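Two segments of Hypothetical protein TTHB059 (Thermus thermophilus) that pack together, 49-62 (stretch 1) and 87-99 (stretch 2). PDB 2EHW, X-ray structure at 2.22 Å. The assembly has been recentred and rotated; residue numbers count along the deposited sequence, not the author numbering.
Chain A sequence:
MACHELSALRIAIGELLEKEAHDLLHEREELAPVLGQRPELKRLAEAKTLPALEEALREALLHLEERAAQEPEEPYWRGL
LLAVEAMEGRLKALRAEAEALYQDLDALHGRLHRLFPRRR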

# COMPACT_ATOMS: atom_id res chain seq x y z
N THR A 49 3.58 -2.99 -8.21
CA THR A 49 4.40 -3.98 -7.50
C THR A 49 4.37 -3.65 -6.01
O THR A 49 4.18 -2.50 -5.64
N LEU A 50 4.59 -4.66 -5.18
CA LEU A 50 4.57 -4.45 -3.74
C LEU A 50 5.63 -3.42 -3.32
O LEU A 50 5.33 -2.46 -2.60
N PRO A 51 6.87 -3.59 -3.79
CA PRO A 51 7.90 -2.61 -3.41
C PRO A 51 7.48 -1.18 -3.71
O PRO A 51 7.58 -0.30 -2.85
N ALA A 52 7.00 -0.95 -4.93
CA ALA A 52 6.56 0.38 -5.33
C ALA A 52 5.39 0.81 -4.45
O ALA A 52 5.21 2.00 -4.17
N LEU A 53 4.59 -0.15 -4.02
CA LEU A 53 3.45 0.19 -3.18
C LEU A 53 3.96 0.70 -1.83
O LEU A 53 3.55 1.76 -1.37
N GLU A 54 4.86 -0.05 -1.20
CA GLU A 54 5.42 0.35 0.08
C GLU A 54 6.15 1.69 -0.05
O GLU A 54 6.00 2.56 0.81
N GLU A 55 6.92 1.87 -1.11
CA GLU A 55 7.64 3.12 -1.29
C GLU A 55 6.68 4.30 -1.34
O GLU A 55 6.86 5.27 -0.61
N ALA A 56 5.66 4.23 -2.19
CA ALA A 56 4.70 5.32 -2.27
C ALA A 56 4.02 5.56 -0.92
O ALA A 56 3.70 6.71 -0.57
N LEU A 57 3.78 4.49 -0.17
CA LEU A 57 3.12 4.62 1.12
C LEU A 57 4.02 5.37 2.11
O LEU A 57 3.53 6.21 2.87
N ARG A 58 5.31 5.08 2.08
CA ARG A 58 6.26 5.75 2.96
C ARG A 58 6.26 7.24 2.67
O ARG A 58 6.35 8.07 3.59
N GLU A 59 6.14 7.58 1.40
CA GLU A 59 6.08 8.98 0.99
C GLU A 59 4.86 9.63 1.62
O GLU A 59 4.94 10.72 2.19
N ALA A 60 3.72 8.96 1.52
CA ALA A 60 2.48 9.48 2.07
C ALA A 60 2.55 9.65 3.58
O ALA A 60 1.95 10.57 4.14
N LEU A 61 3.28 8.76 4.25
CA LEU A 61 3.40 8.86 5.70
C LEU A 61 4.21 10.10 6.09
O LEU A 61 3.97 10.71 7.12
N LEU A 62 5.15 10.49 5.24
CA LEU A 62 5.94 11.68 5.53
C LEU A 62 4.99 12.88 5.53
O LEU A 62 4.98 13.67 6.48
N MSE A 87 -1.59 -0.39 8.79
CA MSE A 87 -1.78 -0.97 7.47
C MSE A 87 -0.43 -1.20 6.78
O MSE A 87 -0.26 -2.17 6.05
N GLU A 88 0.52 -0.30 7.02
CA GLU A 88 1.83 -0.47 6.41
C GLU A 88 2.36 -1.78 6.95
O GLU A 88 2.93 -2.58 6.21
N GLY A 89 2.17 -2.00 8.24
CA GLY A 89 2.63 -3.24 8.83
C GLY A 89 2.01 -4.44 8.13
O GLY A 89 2.70 -5.43 7.88
N ARG A 90 0.73 -4.35 7.81
CA ARG A 90 0.08 -5.47 7.14
C ARG A 90 0.57 -5.62 5.72
O ARG A 90 0.66 -6.73 5.20
N LEU A 91 0.89 -4.50 5.08
CA LEU A 91 1.38 -4.54 3.71
C LEU A 91 2.75 -5.23 3.69
O LEU A 91 3.02 -6.05 2.81
N LYS A 92 3.59 -4.91 4.67
CA LYS A 92 4.91 -5.52 4.74
C LYS A 92 4.75 -7.02 4.97
O LYS A 92 5.52 -7.83 4.44
N ALA A 93 3.75 -7.39 5.76
CA ALA A 93 3.46 -8.78 6.05
C ALA A 93 3.07 -9.50 4.76
O ALA A 93 3.50 -10.63 4.50
N LEU A 94 2.25 -8.85 3.95
CA LEU A 94 1.82 -9.45 2.69
C LEU A 94 3.04 -9.68 1.79
O LEU A 94 3.18 -10.73 1.15
N ARG A 95 3.94 -8.71 1.77
CA ARG A 95 5.14 -8.82 0.94
C ARG A 95 6.06 -9.95 1.42
O ARG A 95 6.61 -10.68 0.60
N ALA A 96 6.22 -10.07 2.73
CA ALA A 96 7.07 -11.12 3.30
C ALA A 96 6.53 -12.49 2.89
O ALA A 96 7.29 -13.44 2.66
N GLU A 97 5.21 -12.57 2.80
CA GLU A 97 4.54 -13.81 2.42
C GLU A 97 4.81 -14.15 0.97
O GLU A 97 5.09 -15.30 0.64
N ALA A 98 4.71 -13.15 0.10
CA ALA A 98 4.98 -13.34 -1.32
C ALA A 98 6.44 -13.77 -1.45
O ALA A 98 6.77 -14.72 -2.17
N GLU A 99 7.30 -13.06 -0.73
CA GLU A 99 8.74 -13.32 -0.71
C GLU A 99 8.99 -14.77 -0.30
O GLU A 99 9.71 -15.51 -0.98

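Two helices, 50-62 and 87-99, run nearly antiparallel, with 162° between their N-to-C directions and axes 10.4 Å apart at closest approach. Leu-50 lies across from Arg-95, CA of Leu-50 to CA of Arg-95 being 6.4 Å, and Glu-54 across from Leu-91, CA of Glu-54 to CA of Leu-91 being 7.3 Å. By the helical repeat, side chains three or four residues apart, about one helical turn, face the partner helix again and again: Leu-50, Leu-53, Glu-54, Leu-57 and Leu-61 from the first stretch, and Glu-88, Leu-91, Arg-95 and Ala-98 from the second. Together the two surfaces bury 624 Å².

The apolar center is built around Leu-91, which acts as a knob in a hole formed by Leu-50, Leu-53, Glu-54 and Leu-57. With chi1 t and chi2 p, CD2 of Leu-91 lies 3.9 Å from CD2 of Leu-57 and 4.2 Å from CG of Leu-53, and CD1 of Leu-91 lies 4.2 Å from CD2 of Leu-53 and 4.4 Å from CD2 of Leu-50. Leucine suits this place because its forked, uncharged end can fill a pocket lined on several sides. Leu-53 and Leu-57 are buried and share the t, p rotamer of the knob; the same CD2 of Leu-57 also packs 3.9 Å from CA of Glu-88.

Leu-50 adopts the m, t rotamer and closes the apolar layer near the start of its helix. Its CD1 methyl rests 3.8 Å from CA of Arg-95 and 4.1 Å from CB of Ala-98. The single methyl of Ala-98 points toward the first helix and offers a small apolar surface there.

The principal polar link is the salt bridge between Glu-54 and Arg-95. NH1 of Arg-95 donates a hydrogen bond to OE1 of Glu-54 over 2.9 Å, with an N-H...acceptor angle of 135°. Arginine is long enough to span the gap: chi1 through chi3 are all t, so the chain is extended, and its guanidinium receives the carboxylate at its edge, near the plane. Pro-51 covers one face of that group, with its CG 3.7 Å from NH1 of Arg-95, so a compact apolar ring lies against the flat cation. Glu-54, at chi1 m and chi2 t, also brings OE2 within 3.2 Å of CA of Lys-92 and 3.4 Å of its CG. These are packing contacts, and the end of the lysine side chain leads away from the first helix.

At the other end of the interface, Glu-88 uses an extended t, t conformation to lay its aliphatic part beside Leu-57, with its CB 4.0 Å from CD2 of that leucine. Its OE2 lies 3.5 Å from CG of Arg-58 and 3.7 Å from CD1 of Leu-61, where the carboxylate meets hydrocarbon. Leu-61, again m, t, points toward the second helix.

Before the first helix, Thr-49 stays clear of the partner but caps the helix: its OG1, with chi1 p, accepts a hydrogen bond from N of Ala-52 at 3.1 Å, satisfying an amide of the first turn.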

# COMPACT_ATOMS: atom_id res chain seq x y z
CB THR A 49 5.86 -3.93 -7.96
OG1 THR A 49 6.47 -2.73 -7.47
CG2 THR A 49 5.95 -3.97 -9.47
CB LEU A 50 4.77 -5.78 -3.02
CG LEU A 50 3.65 -6.78 -3.32
CD1 LEU A 50 3.90 -8.09 -2.60
CD2 LEU A 50 2.31 -6.19 -2.90
CB PRO A 51 9.11 -3.04 -4.24
CG PRO A 51 8.93 -4.53 -4.36
CD PRO A 51 7.44 -4.65 -4.64
CB ALA A 52 6.14 0.39 -6.80
CB LEU A 53 2.56 -1.04 -3.00
CG LEU A 53 1.10 -0.76 -2.64
CD1 LEU A 53 0.57 0.41 -3.46
CD2 LEU A 53 0.28 -2.01 -2.90
CB GLU A 54 6.40 -0.71 0.60
CG GLU A 54 5.86 -2.12 0.53
CD GLU A 54 6.57 -3.07 1.47
OE1 GLU A 54 7.82 -3.16 1.43
OE2 GLU A 54 5.87 -3.74 2.26
CB GLU A 55 8.51 3.08 -2.56
CG GLU A 55 9.56 4.20 -2.63
CD GLU A 55 10.46 4.11 -3.86
OE1 GLU A 55 9.95 4.28 -4.99
OE2 GLU A 55 11.67 3.86 -3.71
CB ALA A 56 3.66 5.04 -3.34
CB LEU A 57 2.75 3.25 1.68
CG LEU A 57 1.95 3.24 3.00
CD1 LEU A 57 0.77 4.21 2.90
CD2 LEU A 57 1.45 1.83 3.28
CB ARG A 58 7.67 5.16 2.80
CG ARG A 58 7.97 4.04 3.81
CD ARG A 58 9.42 3.56 3.75
NE ARG A 58 9.59 2.41 2.87
CZ ARG A 58 10.14 2.46 1.66
NH1 ARG A 58 10.60 3.61 1.17
NH2 ARG A 58 10.23 1.35 0.95
CB GLU A 59 5.98 9.11 -0.53
CG GLU A 59 7.30 9.05 -1.29
CD GLU A 59 7.20 9.68 -2.69
OE1 GLU A 59 6.70 9.02 -3.63
OE2 GLU A 59 7.60 10.85 -2.83
CB ALA A 60 1.31 8.58 1.69
CB LEU A 61 4.03 7.58 6.29
CG LEU A 61 3.07 6.39 6.46
CD1 LEU A 61 3.83 5.12 6.83
CD2 LEU A 61 2.03 6.72 7.53
CB LEU A 62 7.04 11.89 4.49
CG LEU A 62 7.93 13.13 4.70
CD1 LEU A 62 8.53 13.11 6.10
CD2 LEU A 62 9.04 13.15 3.68
CB MSE A 87 -2.67 -0.06 6.62
CG MSE A 87 -4.10 0.07 7.14
SE MSE A 87 -5.01 -1.65 7.45
CE MSE A 87 -4.56 -1.86 9.33
CB GLU A 88 2.77 0.67 6.82
CG GLU A 88 4.17 0.53 6.24
CD GLU A 88 5.12 1.59 6.76
OE1 GLU A 88 5.13 1.80 8.00
OE2 GLU A 88 5.87 2.19 5.95
CB ARG A 90 -1.43 -5.32 7.19
CG ARG A 90 -1.97 -5.47 8.61
CD ARG A 90 -3.46 -5.60 8.61
NE ARG A 90 -3.87 -6.85 7.97
CZ ARG A 90 -5.11 -7.31 7.97
NH1 ARG A 90 -6.08 -6.63 8.58
NH2 ARG A 90 -5.39 -8.46 7.36
CB LEU A 91 1.49 -3.12 3.14
CG LEU A 91 2.18 -2.97 1.78
CD1 LEU A 91 1.49 -3.83 0.73
CD2 LEU A 91 2.17 -1.50 1.36
CB LYS A 92 5.75 -4.91 5.87
CG LYS A 92 6.21 -3.47 5.62
CD LYS A 92 7.14 -3.00 6.75
CE LYS A 92 8.37 -3.91 6.85
NZ LYS A 92 9.10 -3.80 8.15
CB ALA A 93 2.33 -8.88 7.07
CB LEU A 94 0.81 -8.54 1.99
CG LEU A 94 0.05 -9.13 0.79
CD1 LEU A 94 -0.93 -10.22 1.25
CD2 LEU A 94 -0.73 -8.00 0.09
CB ARG A 95 5.92 -7.51 0.93
CG ARG A 95 7.29 -7.65 0.30
CD ARG A 95 7.95 -6.32 0.10
NE ARG A 95 9.31 -6.44 -0.43
CZ ARG A 95 10.05 -5.40 -0.80
NH1 ARG A 95 9.57 -4.17 -0.69
NH2 ARG A 95 11.28 -5.59 -1.27
CB ALA A 96 7.12 -11.01 4.81
CB GLU A 97 3.04 -13.70 2.65
CG GLU A 97 2.63 -14.01 4.07
CD GLU A 97 2.76 -15.49 4.37
OE1 GLU A 97 2.02 -16.29 3.76
OE2 GLU A 97 3.61 -15.86 5.21
CB ALA A 98 4.76 -12.04 -2.09
CB GLU A 99 9.43 -12.33 0.25
CG GLU A 99 10.95 -12.49 0.40
CD GLU A 99 11.71 -12.45 -0.92
OE1 GLU A 99 11.33 -11.69 -1.83
OE2 GLU A 99 12.72 -13.16 -1.04